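Local coordinates for protein similar to yteR (Bacilus subtilis) (Clostridium acetobutylicum, PDB 4WU0) that is probably an unsaturated rhamnogalacturonyl hydrolase of glycoside hydrolase family 105, acting on unsaturated fragments of pectic rhamnogalacturonan, at residues 262-271 with 294-302. Sequence-based numbering, arbitrary orientation.
Sequences LEASGSSMIV and AYKGLINEF
Phe302 lays one face of its ring on Ala264, whose CB sits 3.7 Å from the ring centroid and 13° off the normal, a CH-pi contact. It joins two antiparallel helices, 264-279 and 288-302, of the helical barrel expected of the six-hairpin clan; the axes of 264-271 and 294-302 come within 9.7 Å, with N-to-C directions 157° apart. CB of Glu301 covers the opposite face of the ring, which is thus sandwiched, while the carbonyl of Leu262 meets its edge, O lying 3.4 Å from Phe302 CE1. Further along, Leu298 CD2 presses on Ser267 CB at 3.6 Å, and its CD1 reaches Ser268 OG and Val271 CB. The two methyls of Val271 divide between neighbouring residues: CG1, anti to the backbone N (chi1 171°), meets CB of Tyr295, and CG2 meets CB of Ala294 at 3.7 Å. No hydrogen bond spans the two segments, and both serines donate their hydroxyls to the carbonyl four residues earlier, Ser268 OG to Ala264 O and Ser267 OG to Glu263 O. The hydroxyl of Tyr295 is held by Ser355 of helix 345-360, and strand 311-317 also packs against Ala264 and Phe302. Glu263 is the N-cap: its OE1 accepts from Gly266 N at 2.8 Å on the syn side, whereas Ser265 N reaches OE2 from above the carboxylate plane and Ser265 OG takes the syn lone pair of OE2 at 2.7 Å.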
loop_
_atom_site.group_PDB
_atom_site.type_symbol
_atom_site.label_atom_id
_atom_site.label_comp_id
_atom_site.label_asym_id
_atom_site.label_seq_id
_atom_site.Cartn_x
_atom_site.Cartn_y
_atom_site.Cartn_z
ATOM N N LEU A 262 -16.566 5.974 -6.732
ATOM C CA LEU A 262 -15.711 4.824 -6.972
ATOM C C LEU A 262 -14.290 5.326 -7.107
ATOM O O LEU A 262 -14.016 6.219 -7.912
ATOM C CB LEU A 262 -16.174 4.095 -8.251
ATOM C CG LEU A 262 -17.623 3.620 -8.247
ATOM C CD1 LEU A 262 -18.008 3.057 -9.603
ATOM C CD2 LEU A 262 -17.845 2.573 -7.168
ATOM N N GLU A 263 -13.382 4.758 -6.312
ATOM C CA GLU A 263 -12.035 5.311 -6.182
ATOM C C GLU A 263 -10.987 4.294 -6.630
ATOM O O GLU A 263 -11.024 3.112 -6.260
ATOM C CB GLU A 263 -11.816 5.807 -4.744
ATOM C CG GLU A 263 -10.582 6.676 -4.552
ATOM C CD GLU A 263 -9.282 5.895 -4.456
ATOM O OE1 GLU A 263 -9.308 4.800 -3.873
ATOM O OE2 GLU A 263 -8.213 6.386 -4.936
ATOM N N ALA A 264 -10.046 4.767 -7.439
ATOM C CA ALA A 264 -9.183 3.874 -8.214
ATOM C C ALA A 264 -8.050 3.242 -7.431
ATOM O O ALA A 264 -7.671 2.089 -7.701
ATOM C CB ALA A 264 -8.608 4.624 -9.414
ATOM N N SER A 265 -7.436 3.989 -6.515
ATOM C CA SER A 265 -6.275 3.446 -5.840
ATOM C C SER A 265 -6.666 2.323 -4.876
ATOM O O SER A 265 -6.084 1.244 -4.928
ATOM C CB SER A 265 -5.440 4.541 -5.166
ATOM O OG SER A 265 -6.080 5.079 -4.027
ATOM N N GLY A 266 -7.655 2.557 -4.027
ATOM C CA GLY A 266 -8.140 1.503 -3.151
ATOM C C GLY A 266 -8.657 0.301 -3.939
ATOM O O GLY A 266 -8.328 -0.840 -3.610
ATOM N N SER A 267 -9.427 0.534 -5.000
ATOM C CA SER A 267 -9.949 -0.560 -5.809
ATOM C C SER A 267 -8.826 -1.386 -6.415
ATOM O O SER A 267 -8.893 -2.607 -6.421
ATOM C CB SER A 267 -10.861 -0.017 -6.923
ATOM O OG SER A 267 -12.046 0.540 -6.376
ATOM N N SER A 268 -7.789 -0.728 -6.925
ATOM C CA SER A 268 -6.668 -1.445 -7.537
ATOM C C SER A 268 -5.918 -2.292 -6.515
ATOM O O SER A 268 -5.479 -3.412 -6.806
ATOM C CB SER A 268 -5.705 -0.463 -8.212
ATOM O OG SER A 268 -6.282 0.145 -9.366
ATOM N N MET A 269 -5.739 -1.727 -5.328
ATOM C CA MET A 269 -5.039 -2.418 -4.243
ATOM C C MET A 269 -5.806 -3.669 -3.845
ATOM O O MET A 269 -5.208 -4.732 -3.614
ATOM C CB MET A 269 -4.920 -1.514 -3.035
ATOM C CG MET A 269 -3.971 -0.390 -3.207
ATOM S SD MET A 269 -3.865 0.600 -1.711
ATOM C CE MET A 269 -2.811 1.897 -2.321
ATOM N N ILE A 270 -7.124 -3.541 -3.786
ATOM C CA ILE A 270 -7.980 -4.668 -3.394
ATOM C C ILE A 270 -7.907 -5.753 -4.461
ATOM O O ILE A 270 -7.813 -6.938 -4.152
ATOM C CB ILE A 270 -9.428 -4.204 -3.166
ATOM C CG1 ILE A 270 -9.461 -3.277 -1.955
ATOM C CG2 ILE A 270 -10.384 -5.381 -2.988
ATOM C CD1 ILE A 270 -10.711 -2.447 -1.806
ATOM N N VAL A 271 -7.974 -5.362 -5.731
ATOM C CA VAL A 271 -7.898 -6.342 -6.818
ATOM C C VAL A 271 -6.551 -7.061 -6.824
ATOM O O VAL A 271 -6.479 -8.270 -7.029
ATOM C CB VAL A 271 -8.159 -5.655 -8.176
ATOM C CG1 VAL A 271 -7.861 -6.610 -9.351
ATOM C CG2 VAL A 271 -9.621 -5.206 -8.217
ATOM N N ALA A 294 -13.430 -7.995 -11.310
ATOM C CA ALA A 294 -13.097 -6.758 -10.614
ATOM C C ALA A 294 -11.957 -6.033 -11.327
ATOM O O ALA A 294 -11.984 -4.806 -11.462
ATOM C CB ALA A 294 -12.735 -7.027 -9.138
ATOM N N TYR A 295 -10.959 -6.790 -11.780
ATOM C CA TYR A 295 -9.887 -6.218 -12.567
ATOM C C TYR A 295 -10.423 -5.527 -13.808
ATOM O O TYR A 295 -10.041 -4.398 -14.111
ATOM C CB TYR A 295 -8.848 -7.261 -12.984
ATOM C CG TYR A 295 -7.765 -6.607 -13.792
ATOM C CD1 TYR A 295 -6.786 -5.841 -13.180
ATOM C CD2 TYR A 295 -7.744 -6.701 -15.174
ATOM C CE1 TYR A 295 -5.822 -5.199 -13.927
ATOM C CE2 TYR A 295 -6.780 -6.059 -15.923
ATOM C CZ TYR A 295 -5.821 -5.308 -15.294
ATOM O OH TYR A 295 -4.850 -4.686 -16.056
ATOM N N LYS A 296 -11.284 -6.197 -14.560
ATOM C CA LYS A 296 -11.851 -5.575 -15.741
ATOM C C LYS A 296 -12.661 -4.319 -15.369
ATOM O O LYS A 296 -12.708 -3.344 -16.121
ATOM C CB LYS A 296 -12.691 -6.591 -16.513
ATOM C CG LYS A 296 -11.798 -7.523 -17.331
ATOM C CD LYS A 296 -12.561 -8.425 -18.253
ATOM C CE LYS A 296 -13.382 -9.382 -17.441
ATOM N NZ LYS A 296 -14.051 -10.434 -18.266
ATOM N N GLY A 297 -13.249 -4.329 -14.177
ATOM C CA GLY A 297 -13.924 -3.157 -13.657
ATOM C C GLY A 297 -13.001 -1.973 -13.458
ATOM O O GLY A 297 -13.384 -0.829 -13.664
ATOM N N LEU A 298 -11.767 -2.221 -13.040
ATOM C CA LEU A 298 -10.801 -1.125 -12.943
ATOM C C LEU A 298 -10.612 -0.434 -14.304
ATOM O O LEU A 298 -10.542 0.794 -14.409
ATOM C CB LEU A 298 -9.450 -1.654 -12.480
ATOM C CG LEU A 298 -9.356 -2.398 -11.166
ATOM C CD1 LEU A 298 -7.930 -2.884 -10.987
ATOM C CD2 LEU A 298 -9.734 -1.476 -10.037
ATOM N N ILE A 299 -10.462 -1.225 -15.347
ATOM C CA ILE A 299 -10.257 -0.691 -16.689
ATOM C C ILE A 299 -11.482 0.098 -17.119
ATOM O O ILE A 299 -11.376 1.225 -17.640
ATOM C CB ILE A 299 -10.029 -1.814 -17.717
ATOM C CG1 ILE A 299 -8.859 -2.718 -17.304
ATOM C CG2 ILE A 299 -9.815 -1.255 -19.115
ATOM C CD1 ILE A 299 -7.551 -2.028 -17.156
ATOM N N ASN A 300 -12.656 -0.512 -16.944
ATOM C CA ASN A 300 -13.896 0.131 -17.359
ATOM C C ASN A 300 -14.120 1.479 -16.652
ATOM O O ASN A 300 -14.503 2.464 -17.277
ATOM C CB ASN A 300 -15.098 -0.779 -17.087
ATOM C CG ASN A 300 -15.110 -2.014 -17.961
ATOM O OD1 ASN A 300 -14.519 -2.034 -19.041
ATOM N ND2 ASN A 300 -15.810 -3.051 -17.503
ATOM N N GLU A 301 -13.900 1.525 -15.347
ATOM C CA GLU A 301 -14.234 2.722 -14.580
ATOM C C GLU A 301 -13.155 3.790 -14.608
ATOM O O GLU A 301 -13.457 4.988 -14.490
ATOM C CB GLU A 301 -14.490 2.370 -13.124
ATOM C CG GLU A 301 -15.658 1.442 -12.899
ATOM C CD GLU A 301 -16.972 1.963 -13.450
ATOM O OE1 GLU A 301 -17.241 3.164 -13.298
ATOM O OE2 GLU A 301 -17.738 1.166 -14.021
ATOM N N PHE A 302 -11.898 3.373 -14.710
ATOM C CA PHE A 302 -10.792 4.282 -14.375
ATOM C C PHE A 302 -9.780 4.564 -15.496
ATOM O O PHE A 302 -8.996 5.505 -15.384
ATOM C CB PHE A 302 -10.057 3.774 -13.153
ATOM C CG PHE A 302 -10.934 3.546 -11.949
ATOM C CD1 PHE A 302 -11.782 4.531 -11.477
ATOM C CD2 PHE A 302 -10.889 2.338 -11.282
ATOM C CE1 PHE A 302 -12.554 4.306 -10.369
ATOM C CE2 PHE A 302 -11.677 2.114 -10.174
ATOM C CZ PHE A 302 -12.490 3.100 -9.705
#